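Local atomic coordinates of pyruvate kinase (Cryptosporidium parvum, PDB entry 4DRS), a protein that probably catalyses the last step of glycolysis, transferring the phosphoryl group of phosphoenolpyruvate to ADP to give pyruvate and ATP, with magnesium and potassium as cofactors. Residues A[71-76]-A[90-95]; A[295-300]-A[304-309]; A[400-405]-A[441-446]. All coordinates share one frame; numbering follows the deposited sequence.

Interaction 1 (A[71-76]-A[90-95]); sequences SVARLN and QNIREA. With ACT (acetate ion), chain G; ACT (acetate ion), chain I.
Flanking the apolar meeting of A73 and L75 with I92 are two guanidinium groups, R74 and R93, each with an acetate at its edge, near the guanidinium plane. R74 NH1 stands 3.6 Å from O of the chain G acetate, which takes a weak hydrogen bond from N76 ND2 (2.9 Å). R93 NH1 bonds O of the chain I acetate at 3.1 Å, a bent bond with an N-H...O angle of 137°. Both ions probably come from the crystallisation liquor. R74, whose first side-chain bond points away from the helix, runs extended from CG to NE and is held by a salt bridge from NE to D109 and a hydrogen bond from NH1 to T51; R74 and N76 are ADP-binding residues, though no ADP is bound here. Strand 72-76 and helix 82-97 form the second beta-alpha unit of the TIM barrel, and the helix packs on the outside of its own strand. With CG1 of I92 beside the backbone N (chi1 -66°), its CD1 reaches A73 CB at 3.8 Å and L75 CD2 at 3.9 Å, the L75 and I92 chains sliding past each other in opposite directions. I92 also packs on I106 of the next strand, 105-109.

Interaction 2 (A[295-300]-A[304-309]); sequences GDLGME and EKIFVA
The turn that presents L297 and G298 to I306 is closed by a backbone hydrogen bond from M299 N to D296 O, at 2.8 Å. A second one, E300 N to L297 O at 3.1 Å, continues this short, weakly bonded helix. On the other side K305 O receives A309 N at 3.2 Å and, weakly, V308 N, so the first turn of helix 306-320 is tied down next to I306. I306 carries most of the contact. Its CG1 lies beside the backbone N and opposite the carbonyl carbon; with chi1 at -68° and an extended chi2 (156°), CD1 comes to rest on G298 CA at 3.6 Å. L297 meets the same chain further back, CG to I306 CG1 at 4.5 Å, a loose touch. The two segments belong to the barrel domain, where they follow strand 289-293 and run through a short connection into the next barrel helix. That helix start also faces the second subunit: I306 packs on R342 and F307 on A349 of that chain. Between the two segments 138 Å² is buried without a hydrogen bond across, which implies an apolar contact, and I306 packs on I301 of the short connection as well.

Interaction 3 (A[400-405]-A[441-446]); sequences SSVPKP and ISKYRP
K443 and Y444, at the C-terminal end of helix 436-443, present their side-chain ends to V402 on the turn that leaves helix 391-401. Helix 436-443 is the crossover of a beta-alpha-beta unit, strand 427-431 to strand 449-454, in the alpha/beta domain of pyruvate kinase. I441 comes first and faces inward, on I428 and I450 of the sheet and on A413 and V417 of helix 408-422; its carbonyl O accepts Y444 N at 3.0 Å. S442 follows, with its hydroxyl hydrogen-bonded to the backbone O of R467. K443 is the first to reach across: it is fully extended from CB to NZ, with CG anti to the backbone N (chi1 179°), and meets V402 tip to tip, CE lying 3.9 Å from V402 CG2. Its ammonium makes a salt bridge with E410. Y444 comes next; its ring and V402 cross obliquely, and the phenol oxygen makes the nearest approach. Y444 OH lies 3.6 Å from V402 CG2 and 3.7 Å from V402 CG1, almost equally far from the two methyls, and the ring carbon Y444 CZ is 4.4 Å from V402 CG2. The hydroxyl is also hydrogen-bonded to E410 OE2, the oxygen that pairs with K443 NZ, and V402 packs on E410 as well. One carboxylate thus positions both polar ends beside the valine, while Y395 and I398 of helix 391-401 pack on the Y444 side chain. R445 then takes a left-handed backbone conformation (phi 52°) and P446 leads toward the next strand. The R445 side chain folds back, NH1 reaching S442 O at 2.9 Å from above the carbonyl plane, while R445 N, at 3.1 Å, approaches the same oxygen from the opposite face.

In the fold
The three contacts lie far apart: the centres of interactions 1 and 2 are about 30 Å from each other, those of 1 and 3 about 32 Å, and those of 2 and 3 about 29 Å. None touches another, the nearest atoms being about 9 Å apart between interactions 1 and 2. Those two share the barrel domain but lie on opposite sides of the chain's centre, whereas 441-446 lies in the alpha/beta domain. Interaction 1 alone carries ADP-binding residues, with H79 of that site about 9 Å from the L75 side chain. The other two lie away from it and near different neighbours, interaction 2 by the second subunit and interaction 3 by the third.

Interaction 1 (A[71-76]-A[90-95])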
ATOM      1  N   SER A  71     -20.736 -27.035  16.688  1.00 37.69           N
ATOM      2  CA  SER A  71     -19.521 -26.965  17.504  1.00 37.28           C
ATOM      3  C   SER A  71     -19.880 -26.890  18.982  1.00 35.45           C
ATOM      4  O   SER A  71     -19.229 -27.512  19.824  1.00 35.34           O
ATOM      5  CB  SER A  71     -18.689 -25.730  17.145  1.00 38.33           C
ATOM      6  OG  SER A  71     -18.384 -25.681  15.766  1.00 41.09           O
ATOM      7  N   VAL A  72     -20.909 -26.099  19.281  1.00 34.06           N
ATOM      8  CA  VAL A  72     -21.329 -25.816  20.649  1.00 33.35           C
ATOM      9  C   VAL A  72     -22.845 -25.998  20.772  1.00 33.48           C
ATOM     10  O   VAL A  72     -23.604 -25.533  19.914  1.00 33.57           O
ATOM     11  CB  VAL A  72     -20.955 -24.372  21.065  1.00 32.61           C
ATOM     12  CG1 VAL A  72     -21.485 -24.044  22.454  1.00 32.25           C
ATOM     13  CG2 VAL A  72     -19.452 -24.155  21.011  1.00 32.92           C
ATOM     14  N   ALA A  73     -23.274 -26.679  21.833  1.00 33.23           N
ATOM     15  CA  ALA A  73     -24.692 -26.780  22.164  1.00 34.11           C
ATOM     16  C   ALA A  73     -25.053 -25.756  23.240  1.00 34.47           C
ATOM     17  O   ALA A  73     -24.363 -25.644  24.260  1.00 34.63           O
ATOM     18  CB  ALA A  73     -25.038 -28.188  22.622  1.00 33.72           C
ATOM     19  N   ARG A  74     -26.130 -25.008  22.998  1.00 34.69           N
ATOM     20  CA  ARG A  74     -26.577 -23.950  23.902  1.00 34.89           C
ATOM     21  C   ARG A  74     -27.886 -24.300  24.589  1.00 35.44           C
ATOM     22  O   ARG A  74     -28.842 -24.751  23.952  1.00 35.46           O
ATOM     23  CB  ARG A  74     -26.732 -22.638  23.137  1.00 35.38           C
ATOM     24  CG  ARG A  74     -27.327 -21.475  23.920  1.00 35.56           C
ATOM     25  CD  ARG A  74     -27.413 -20.255  23.020  1.00 36.32           C
ATOM     26  NE  ARG A  74     -28.196 -19.169  23.597  1.00 37.63           N
ATOM     27  CZ  ARG A  74     -29.466 -18.907  23.302  1.00 38.72           C
ATOM     28  NH1 ARG A  74     -30.131 -19.651  22.431  1.00 39.06           N
ATOM     29  NH2 ARG A  74     -30.078 -17.888  23.888  1.00 39.57           N
ATOM     30  N   LEU A  75     -27.909 -24.081  25.898  1.00 36.26           N
ATOM     31  CA  LEU A  75     -29.087 -24.300  26.711  1.00 37.32           C
ATOM     32  C   LEU A  75     -29.608 -22.950  27.146  1.00 38.36           C
ATOM     33  O   LEU A  75     -28.967 -22.253  27.935  1.00 39.06           O
ATOM     34  CB  LEU A  75     -28.745 -25.154  27.933  1.00 38.02           C
ATOM     35  CG  LEU A  75     -28.068 -26.506  27.692  1.00 38.77           C
ATOM     36  CD1 LEU A  75     -27.902 -27.273  28.996  1.00 39.73           C
ATOM     37  CD2 LEU A  75     -28.848 -27.332  26.685  1.00 39.03           C
ATOM     38  N   ASN A  76     -30.761 -22.570  26.606  1.00 39.36           N
ATOM     39  CA  ASN A  76     -31.405 -21.322  26.975  1.00 39.41           C
ATOM     40  C   ASN A  76     -32.161 -21.475  28.291  1.00 40.13           C
ATOM     41  O   ASN A  76     -33.239 -22.063  28.329  1.00 41.54           O
ATOM     42  CB  ASN A  76     -32.352 -20.865  25.864  1.00 40.03           C
ATOM     43  CG  ASN A  76     -32.839 -19.441  26.060  1.00 40.23           C
ATOM     44  OD1 ASN A  76     -32.686 -18.861  27.136  1.00 40.46           O
ATOM     45  ND2 ASN A  76     -33.435 -18.873  25.017  1.00 40.54           N
ATOM     46  N   GLN A  90     -27.241 -34.669  29.523  1.00 43.73           N
ATOM     47  CA  GLN A  90     -26.865 -36.078  29.413  1.00 43.50           C
ATOM     48  C   GLN A  90     -26.896 -36.537  27.962  1.00 41.96           C
ATOM     49  O   GLN A  90     -26.004 -37.256  27.504  1.00 41.36           O
ATOM     50  CB  GLN A  90     -27.815 -36.945  30.230  1.00 45.80           C
ATOM     51  CG  GLN A  90     -27.639 -36.834  31.732  1.00 48.24           C
ATOM     52  CD  GLN A  90     -28.577 -37.759  32.480  1.00 50.82           C
ATOM     53  OE1 GLN A  90     -29.794 -37.741  32.271  1.00 52.97           O
ATOM     54  NE2 GLN A  90     -28.014 -38.575  33.362  1.00 51.68           N
ATOM     55  N   ASN A  91     -27.933 -36.109  27.253  1.00 41.04           N
ATOM     56  CA  ASN A  91     -28.099 -36.415  25.847  1.00 40.22           C
ATOM     57  C   ASN A  91     -26.992 -35.823  24.979  1.00 39.29           C
ATOM     58  O   ASN A  91     -26.479 -36.510  24.094  1.00 38.58           O
ATOM     59  CB  ASN A  91     -29.480 -35.968  25.372  1.00 40.71           C
ATOM     60  CG  ASN A  91     -30.596 -36.841  25.924  1.00 41.71           C
ATOM     61  OD1 ASN A  91     -30.344 -37.814  26.639  1.00 41.75           O
ATOM     62  ND2 ASN A  91     -31.836 -36.496  25.596  1.00 41.39           N
ATOM     63  N   ILE A  92     -26.618 -34.568  25.245  1.00 38.33           N
ATOM     64  CA  ILE A  92     -25.511 -33.917  24.533  1.00 37.75           C
ATOM     65  C   ILE A  92     -24.223 -34.725  24.701  1.00 37.85           C
ATOM     66  O   ILE A  92     -23.541 -35.028  23.720  1.00 37.09           O
ATOM     67  CB  ILE A  92     -25.287 -32.450  24.991  1.00 36.95           C
ATOM     68  CG1 ILE A  92     -26.487 -31.571  24.615  1.00 36.67           C
ATOM     69  CG2 ILE A  92     -24.013 -31.879  24.372  1.00 35.72           C
ATOM     70  CD1 ILE A  92     -26.564 -30.257  25.368  1.00 35.74           C
ATOM     71  N   ARG A  93     -23.919 -35.091  25.945  1.00 38.93           N
ATOM     72  CA  ARG A  93     -22.703 -35.840  26.263  1.00 40.88           C
ATOM     73  C   ARG A  93     -22.695 -37.267  25.713  1.00 41.73           C
ATOM     74  O   ARG A  93     -21.656 -37.748  25.259  1.00 42.69           O
ATOM     75  CB  ARG A  93     -22.417 -35.805  27.768  1.00 40.60           C
ATOM     76  CG  ARG A  93     -21.802 -34.474  28.183  1.00 41.32           C
ATOM     77  CD  ARG A  93     -21.642 -34.308  29.682  1.00 41.10           C
ATOM     78  NE  ARG A  93     -21.026 -33.016  29.966  1.00 41.22           N
ATOM     79  CZ  ARG A  93     -21.007 -32.418  31.154  1.00 41.39           C
ATOM     80  NH1 ARG A  93     -21.580 -32.978  32.211  1.00 42.84           N
ATOM     81  NH2 ARG A  93     -20.410 -31.247  31.281  1.00 41.25           N
ATOM     82  N   GLU A  94     -23.852 -37.925  25.738  1.00 42.68           N
ATOM     83  CA  GLU A  94     -23.996 -39.248  25.138  1.00 44.09           C
ATOM     84  C   GLU A  94     -23.795 -39.161  23.623  1.00 43.49           C
ATOM     85  O   GLU A  94     -23.082 -39.983  23.037  1.00 44.45           O
ATOM     86  CB  GLU A  94     -25.367 -39.854  25.472  1.00 45.59           C
ATOM     87  CG  GLU A  94     -25.570 -41.266  24.936  1.00 48.41           C
ATOM     88  CD  GLU A  94     -26.880 -41.907  25.380  1.00 50.56           C
ATOM     89  OE1 GLU A  94     -27.479 -41.450  26.384  1.00 51.60           O
ATOM     90  OE2 GLU A  94     -27.309 -42.880  24.719  1.00 50.77           O
ATOM     91  N   ALA A  95     -24.408 -38.153  23.005  1.00 41.65           N
ATOM     92  CA  ALA A  95     -24.257 -37.917  21.575  1.00 41.77           C
ATOM     93  C   ALA A  95     -22.806 -37.617  21.211  1.00 41.88           C
ATOM     94  O   ALA A  95     -22.321 -38.074  20.174  1.00 42.29           O
ATOM     95  CB  ALA A  95     -25.165 -36.789  21.117  1.00 41.06           C
TER
HETATM   96  C   ACT G 605     -34.090 -19.713  21.626  1.00 67.15           C
HETATM   97  O   ACT G 605     -33.624 -18.672  22.136  1.00 68.66           O
HETATM   98  OXT ACT G 605     -34.131 -19.865  20.393  1.00 66.48           O
HETATM   99  CH3 ACT G 605     -34.615 -20.816  22.503  1.00 64.98           C
HETATM  100  C   ACT I 607     -22.960 -35.260  34.421  1.00 67.35           C
HETATM  101  O   ACT I 607     -23.545 -35.090  33.325  1.00 65.56           O
HETATM  102  OXT ACT I 607     -22.269 -34.363  34.957  1.00 67.16           O
HETATM  103  CH3 ACT I 607     -23.086 -36.585  35.115  1.00 65.80           C

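Interaction 2 (A[295-300]-A[304-309])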
ATOM      1  N   GLY A 295     -32.043  -9.019  21.719  1.00 64.27           N
ATOM      2  CA  GLY A 295     -32.393  -8.301  22.948  1.00 64.24           C
ATOM      3  C   GLY A 295     -33.368  -7.149  22.768  1.00 65.71           C
ATOM      4  O   GLY A 295     -34.371  -7.275  22.064  1.00 65.28           O
ATOM      5  N   ASP A 296     -33.057  -6.023  23.406  1.00 66.32           N
ATOM      6  CA  ASP A 296     -33.893  -4.825  23.358  1.00 69.24           C
ATOM      7  C   ASP A 296     -33.384  -3.771  22.378  1.00 68.07           C
ATOM      8  O   ASP A 296     -34.095  -2.806  22.087  1.00 69.40           O
ATOM      9  CB  ASP A 296     -34.000  -4.195  24.751  1.00 72.09           C
ATOM     10  CG  ASP A 296     -34.910  -4.972  25.676  1.00 75.96           C
ATOM     11  OD1 ASP A 296     -35.799  -5.700  25.176  1.00 78.27           O
ATOM     12  OD2 ASP A 296     -34.740  -4.848  26.909  1.00 77.80           O
ATOM     13  N   LEU A 297     -32.161  -3.959  21.883  1.00 65.40           N
ATOM     14  CA  LEU A 297     -31.479  -2.974  21.037  1.00 63.91           C
ATOM     15  C   LEU A 297     -32.374  -2.365  19.954  1.00 65.11           C
ATOM     16  O   LEU A 297     -32.383  -1.144  19.765  1.00 63.62           O
ATOM     17  CB  LEU A 297     -30.215  -3.583  20.416  1.00 62.19           C
ATOM     18  CG  LEU A 297     -29.227  -2.633  19.729  1.00 61.66           C
ATOM     19  CD1 LEU A 297     -28.787  -1.508  20.659  1.00 61.04           C
ATOM     20  CD2 LEU A 297     -28.025  -3.406  19.204  1.00 59.98           C
ATOM     21  N   GLY A 298     -33.140  -3.218  19.271  1.00 65.98           N
ATOM     22  CA  GLY A 298     -34.041  -2.793  18.199  1.00 68.98           C
ATOM     23  C   GLY A 298     -35.185  -1.884  18.617  1.00 72.65           C
ATOM     24  O   GLY A 298     -36.003  -1.489  17.784  1.00 74.25           O
ATOM     25  N   MET A 299     -35.238  -1.549  19.905  1.00 74.26           N
ATOM     26  CA  MET A 299     -36.287  -0.695  20.456  1.00 75.71           C
ATOM     27  C   MET A 299     -35.732   0.580  21.086  1.00 74.73           C
ATOM     28  O   MET A 299     -36.496   1.473  21.462  1.00 75.55           O
ATOM     29  CB  MET A 299     -37.082  -1.461  21.510  1.00 79.45           C
ATOM     30  CG  MET A 299     -38.075  -2.474  20.967  1.00 83.24           C
ATOM     31  SD  MET A 299     -38.673  -3.572  22.269  1.00 87.12           S
ATOM     32  CE  MET A 299     -38.956  -2.407  23.604  1.00 87.18           C
ATOM     33  N   GLU A 300     -34.409   0.657  21.208  1.00 72.02           N
ATOM     34  CA  GLU A 300     -33.762   1.776  21.890  1.00 70.10           C
ATOM     35  C   GLU A 300     -33.022   2.679  20.907  1.00 69.19           C
ATOM     36  O   GLU A 300     -32.747   3.844  21.202  1.00 70.80           O
ATOM     37  CB  GLU A 300     -32.816   1.260  22.976  1.00 68.64           C
ATOM     38  CG  GLU A 300     -33.474   0.296  23.958  1.00 68.20           C
ATOM     39  CD  GLU A 300     -32.516  -0.228  25.011  1.00 67.51           C
ATOM     40  OE1 GLU A 300     -31.339  -0.482  24.684  1.00 65.38           O
ATOM     41  OE2 GLU A 300     -32.946  -0.393  26.171  1.00 67.81           O
ATOM     42  N   GLU A 304     -32.267   0.929  11.463  1.00 58.54           N
ATOM     43  CA  GLU A 304     -31.273   1.063  10.401  1.00 56.64           C
ATOM     44  C   GLU A 304     -29.850   1.151  10.953  1.00 53.70           C
ATOM     45  O   GLU A 304     -28.889   1.015  10.205  1.00 53.35           O
ATOM     46  CB  GLU A 304     -31.582   2.262   9.485  1.00 58.52           C
ATOM     47  CG  GLU A 304     -31.287   3.640  10.076  1.00 59.81           C
ATOM     48  CD  GLU A 304     -32.528   4.352  10.588  1.00 61.07           C
ATOM     49  OE1 GLU A 304     -33.501   3.668  10.980  1.00 61.91           O
ATOM     50  OE2 GLU A 304     -32.529   5.604  10.598  1.00 61.48           O
ATOM     51  N   LYS A 305     -29.723   1.369  12.258  1.00 51.89           N
ATOM     52  CA  LYS A 305     -28.416   1.529  12.889  1.00 50.13           C
ATOM     53  C   LYS A 305     -27.868   0.240  13.499  1.00 47.79           C
ATOM     54  O   LYS A 305     -26.679   0.160  13.808  1.00 47.05           O
ATOM     55  CB  LYS A 305     -28.448   2.645  13.938  1.00 51.71           C
ATOM     56  CG  LYS A 305     -28.553   4.043  13.345  1.00 54.25           C
ATOM     57  CD  LYS A 305     -28.581   5.110  14.425  1.00 56.21           C
ATOM     58  CE  LYS A 305     -28.795   6.495  13.833  1.00 58.29           C
ATOM     59  NZ  LYS A 305     -27.563   7.004  13.170  1.00 59.52           N
ATOM     60  N   ILE A 306     -28.730  -0.764  13.661  1.00 45.84           N
ATOM     61  CA  ILE A 306     -28.337  -2.031  14.287  1.00 45.01           C
ATOM     62  C   ILE A 306     -27.152  -2.709  13.579  1.00 43.02           C
ATOM     63  O   ILE A 306     -26.204  -3.145  14.242  1.00 41.91           O
ATOM     64  CB  ILE A 306     -29.533  -3.007  14.431  1.00 46.41           C
ATOM     65  CG1 ILE A 306     -30.534  -2.470  15.462  1.00 46.79           C
ATOM     66  CG2 ILE A 306     -29.062  -4.396  14.849  1.00 44.26           C
ATOM     67  CD1 ILE A 306     -31.941  -2.996  15.288  1.00 48.42           C
ATOM     68  N   PHE A 307     -27.193  -2.775  12.248  1.00 41.15           N
ATOM     69  CA  PHE A 307     -26.113  -3.416  11.491  1.00 39.65           C
ATOM     70  C   PHE A 307     -24.766  -2.696  11.663  1.00 38.87           C
ATOM     71  O   PHE A 307     -23.713  -3.331  11.614  1.00 37.70           O
ATOM     72  CB  PHE A 307     -26.482  -3.578  10.007  1.00 39.57           C
ATOM     73  CG  PHE A 307     -26.172  -2.379   9.165  1.00 40.45           C
ATOM     74  CD1 PHE A 307     -27.132  -1.396   8.948  1.00 41.55           C
ATOM     75  CD2 PHE A 307     -24.914  -2.229   8.582  1.00 40.47           C
ATOM     76  CE1 PHE A 307     -26.845  -0.284   8.166  1.00 42.45           C
ATOM     77  CE2 PHE A 307     -24.618  -1.118   7.807  1.00 41.06           C
ATOM     78  CZ  PHE A 307     -25.585  -0.146   7.597  1.00 42.21           C
ATOM     79  N   VAL A 308     -24.812  -1.380  11.865  1.00 39.01           N
ATOM     80  CA  VAL A 308     -23.613  -0.568  12.083  1.00 39.24           C
ATOM     81  C   VAL A 308     -22.950  -0.955  13.407  1.00 39.53           C
ATOM     82  O   VAL A 308     -21.737  -1.173  13.465  1.00 39.22           O
ATOM     83  CB  VAL A 308     -23.936   0.949  12.069  1.00 39.76           C
ATOM     84  CG1 VAL A 308     -22.675   1.779  12.251  1.00 39.74           C
ATOM     85  CG2 VAL A 308     -24.630   1.339  10.771  1.00 39.83           C
ATOM     86  N   ALA A 309     -23.762  -1.059  14.456  1.00 39.95           N
ATOM     87  CA  ALA A 309     -23.291  -1.436  15.780  1.00 39.93           C
ATOM     88  C   ALA A 309     -22.701  -2.841  15.781  1.00 39.35           C
ATOM     89  O   ALA A 309     -21.667  -3.079  16.410  1.00 39.29           O
ATOM     90  CB  ALA A 309     -24.421  -1.330  16.796  1.00 40.68           C
TER

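Interaction 3 (A[400-405]-A[441-446])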
ATOM      1  N   SER A 400      -1.162  -5.059  11.656  1.00 55.04           N
ATOM      2  CA  SER A 400      -0.937  -3.611  11.780  1.00 57.70           C
ATOM      3  C   SER A 400      -1.727  -2.962  12.919  1.00 58.14           C
ATOM      4  O   SER A 400      -1.263  -1.991  13.517  1.00 59.69           O
ATOM      5  CB  SER A 400      -1.273  -2.897  10.469  1.00 58.51           C
ATOM      6  OG  SER A 400      -0.442  -3.346   9.417  1.00 60.66           O
ATOM      7  N   SER A 401      -2.916  -3.490  13.204  1.00 57.89           N
ATOM      8  CA  SER A 401      -3.787  -2.941  14.250  1.00 58.58           C
ATOM      9  C   SER A 401      -3.314  -3.265  15.672  1.00 57.90           C
ATOM     10  O   SER A 401      -3.784  -2.664  16.639  1.00 58.48           O
ATOM     11  CB  SER A 401      -5.223  -3.439  14.066  1.00 58.86           C
ATOM     12  OG  SER A 401      -5.676  -3.222  12.742  1.00 60.48           O
ATOM     13  N   VAL A 402      -2.391  -4.215  15.791  1.00 56.68           N
ATOM     14  CA  VAL A 402      -1.913  -4.665  17.095  1.00 56.22           C
ATOM     15  C   VAL A 402      -0.643  -3.914  17.502  1.00 57.35           C
ATOM     16  O   VAL A 402       0.379  -4.004  16.821  1.00 57.65           O
ATOM     17  CB  VAL A 402      -1.702  -6.199  17.135  1.00 54.30           C
ATOM     18  CG1 VAL A 402      -1.101  -6.631  18.462  1.00 53.54           C
ATOM     19  CG2 VAL A 402      -3.021  -6.921  16.909  1.00 53.56           C
ATOM     20  N   PRO A 403      -0.712  -3.163  18.615  1.00 58.74           N
ATOM     21  CA  PRO A 403       0.420  -2.359  19.089  1.00 59.17           C
ATOM     22  C   PRO A 403       1.621  -3.207  19.505  1.00 58.41           C
ATOM     23  O   PRO A 403       1.464  -4.229  20.181  1.00 58.20           O
ATOM     24  CB  PRO A 403      -0.154  -1.598  20.296  1.00 59.88           C
ATOM     25  CG  PRO A 403      -1.358  -2.369  20.714  1.00 59.74           C
ATOM     26  CD  PRO A 403      -1.906  -2.994  19.465  1.00 58.75           C
ATOM     27  N   LYS A 404       2.809  -2.775  19.085  1.00 57.67           N
ATOM     28  CA  LYS A 404       4.049  -3.488  19.368  1.00 56.76           C
ATOM     29  C   LYS A 404       4.820  -2.768  20.475  1.00 56.26           C
ATOM     30  O   LYS A 404       4.697  -1.551  20.613  1.00 58.36           O
ATOM     31  CB  LYS A 404       4.903  -3.603  18.095  1.00 57.41           C
ATOM     32  CG  LYS A 404       4.148  -4.093  16.863  1.00 58.13           C
ATOM     33  CD  LYS A 404       3.832  -5.583  16.927  1.00 58.25           C
ATOM     34  CE  LYS A 404       2.750  -5.978  15.930  1.00 58.06           C
ATOM     35  NZ  LYS A 404       3.096  -5.627  14.524  1.00 61.13           N
ATOM     36  N   PRO A 405       5.616  -3.508  21.275  1.00 54.62           N
ATOM     37  CA  PRO A 405       5.882  -4.954  21.225  1.00 52.56           C
ATOM     38  C   PRO A 405       4.756  -5.806  21.803  1.00 50.69           C
ATOM     39  O   PRO A 405       3.954  -5.316  22.598  1.00 51.47           O
ATOM     40  CB  PRO A 405       7.138  -5.105  22.086  1.00 53.37           C
ATOM     41  CG  PRO A 405       7.044  -3.987  23.074  1.00 54.05           C
ATOM     42  CD  PRO A 405       6.370  -2.849  22.360  1.00 54.03           C
ATOM     43  N   ILE A 441      -3.266 -17.791  17.439  1.00 32.49           N
ATOM     44  CA  ILE A 441      -3.147 -18.124  16.019  1.00 32.51           C
ATOM     45  C   ILE A 441      -4.456 -17.774  15.310  1.00 33.46           C
ATOM     46  O   ILE A 441      -4.438 -17.177  14.232  1.00 33.84           O
ATOM     47  CB  ILE A 441      -2.757 -19.603  15.778  1.00 32.11           C
ATOM     48  CG1 ILE A 441      -1.403 -19.918  16.426  1.00 31.76           C
ATOM     49  CG2 ILE A 441      -2.694 -19.913  14.283  1.00 31.59           C
ATOM     50  CD1 ILE A 441      -1.077 -21.396  16.502  1.00 31.79           C
ATOM     51  N   SER A 442      -5.584 -18.117  15.943  1.00 33.88           N
ATOM     52  CA  SER A 442      -6.923 -17.825  15.416  1.00 34.13           C
ATOM     53  C   SER A 442      -7.154 -16.332  15.182  1.00 34.81           C
ATOM     54  O   SER A 442      -7.772 -15.936  14.195  1.00 35.14           O
ATOM     55  CB  SER A 442      -7.996 -18.377  16.360  1.00 34.44           C
ATOM     56  OG  SER A 442      -9.292 -18.201  15.811  1.00 35.02           O
ATOM     57  N   LYS A 443      -6.647 -15.515  16.102  1.00 35.55           N
ATOM     58  CA  LYS A 443      -6.688 -14.056  16.002  1.00 35.82           C
ATOM     59  C   LYS A 443      -6.082 -13.528  14.691  1.00 36.71           C
ATOM     60  O   LYS A 443      -6.528 -12.508  14.161  1.00 37.23           O
ATOM     61  CB  LYS A 443      -5.962 -13.452  17.205  1.00 35.78           C
ATOM     62  CG  LYS A 443      -5.887 -11.934  17.235  1.00 37.83           C
ATOM     63  CD  LYS A 443      -5.060 -11.451  18.418  1.00 38.11           C
ATOM     64  CE  LYS A 443      -4.930  -9.938  18.416  1.00 39.53           C
ATOM     65  NZ  LYS A 443      -4.164  -9.461  19.603  1.00 41.14           N
ATOM     66  N   TYR A 444      -5.075 -14.223  14.163  1.00 36.18           N
ATOM     67  CA  TYR A 444      -4.398 -13.738  12.959  1.00 36.54           C
ATOM     68  C   TYR A 444      -4.918 -14.353  11.668  1.00 37.30           C
ATOM     69  O   TYR A 444      -4.340 -14.138  10.599  1.00 38.17           O
ATOM     70  CB  TYR A 444      -2.873 -13.832  13.099  1.00 36.10           C
ATOM     71  CG  TYR A 444      -2.371 -12.810  14.081  1.00 36.05           C
ATOM     72  CD1 TYR A 444      -2.098 -11.504  13.673  1.00 36.73           C
ATOM     73  CD2 TYR A 444      -2.225 -13.128  15.432  1.00 35.98           C
ATOM     74  CE1 TYR A 444      -1.671 -10.548  14.580  1.00 37.52           C
ATOM     75  CE2 TYR A 444      -1.798 -12.176  16.349  1.00 36.69           C
ATOM     76  CZ  TYR A 444      -1.523 -10.892  15.917  1.00 37.11           C
ATOM     77  OH  TYR A 444      -1.095  -9.945  16.810  1.00 38.08           O
ATOM     78  N   ARG A 445      -6.015 -15.101  11.791  1.00 37.25           N
ATOM     79  CA  ARG A 445      -6.836 -15.559  10.663  1.00 37.69           C
ATOM     80  C   ARG A 445      -6.085 -16.280   9.535  1.00 37.72           C
ATOM     81  O   ARG A 445      -6.152 -15.867   8.373  1.00 38.00           O
ATOM     82  CB  ARG A 445      -7.669 -14.398  10.097  1.00 38.04           C
ATOM     83  CG  ARG A 445      -8.757 -13.878  11.028  1.00 39.26           C
ATOM     84  CD  ARG A 445      -9.844 -14.913  11.274  1.00 39.64           C
ATOM     85  NE  ARG A 445     -11.025 -14.334  11.915  1.00 40.72           N
ATOM     86  CZ  ARG A 445     -11.311 -14.427  13.212  1.00 40.58           C
ATOM     87  NH1 ARG A 445     -10.503 -15.084  14.033  1.00 40.02           N
ATOM     88  NH2 ARG A 445     -12.418 -13.862  13.690  1.00 41.57           N
ATOM     89  N   PRO A 446      -5.379 -17.370   9.870  1.00 36.96           N
ATOM     90  CA  PRO A 446      -4.674 -18.098   8.817  1.00 37.25           C
ATOM     91  C   PRO A 446      -5.646 -18.769   7.849  1.00 38.31           C
ATOM     92  O   PRO A 446      -6.761 -19.120   8.242  1.00 39.52           O
ATOM     93  CB  PRO A 446      -3.902 -19.166   9.596  1.00 36.01           C
ATOM     94  CG  PRO A 446      -4.719 -19.399  10.818  1.00 35.76           C
ATOM     95  CD  PRO A 446      -5.280 -18.050  11.175  1.00 36.49           C
TER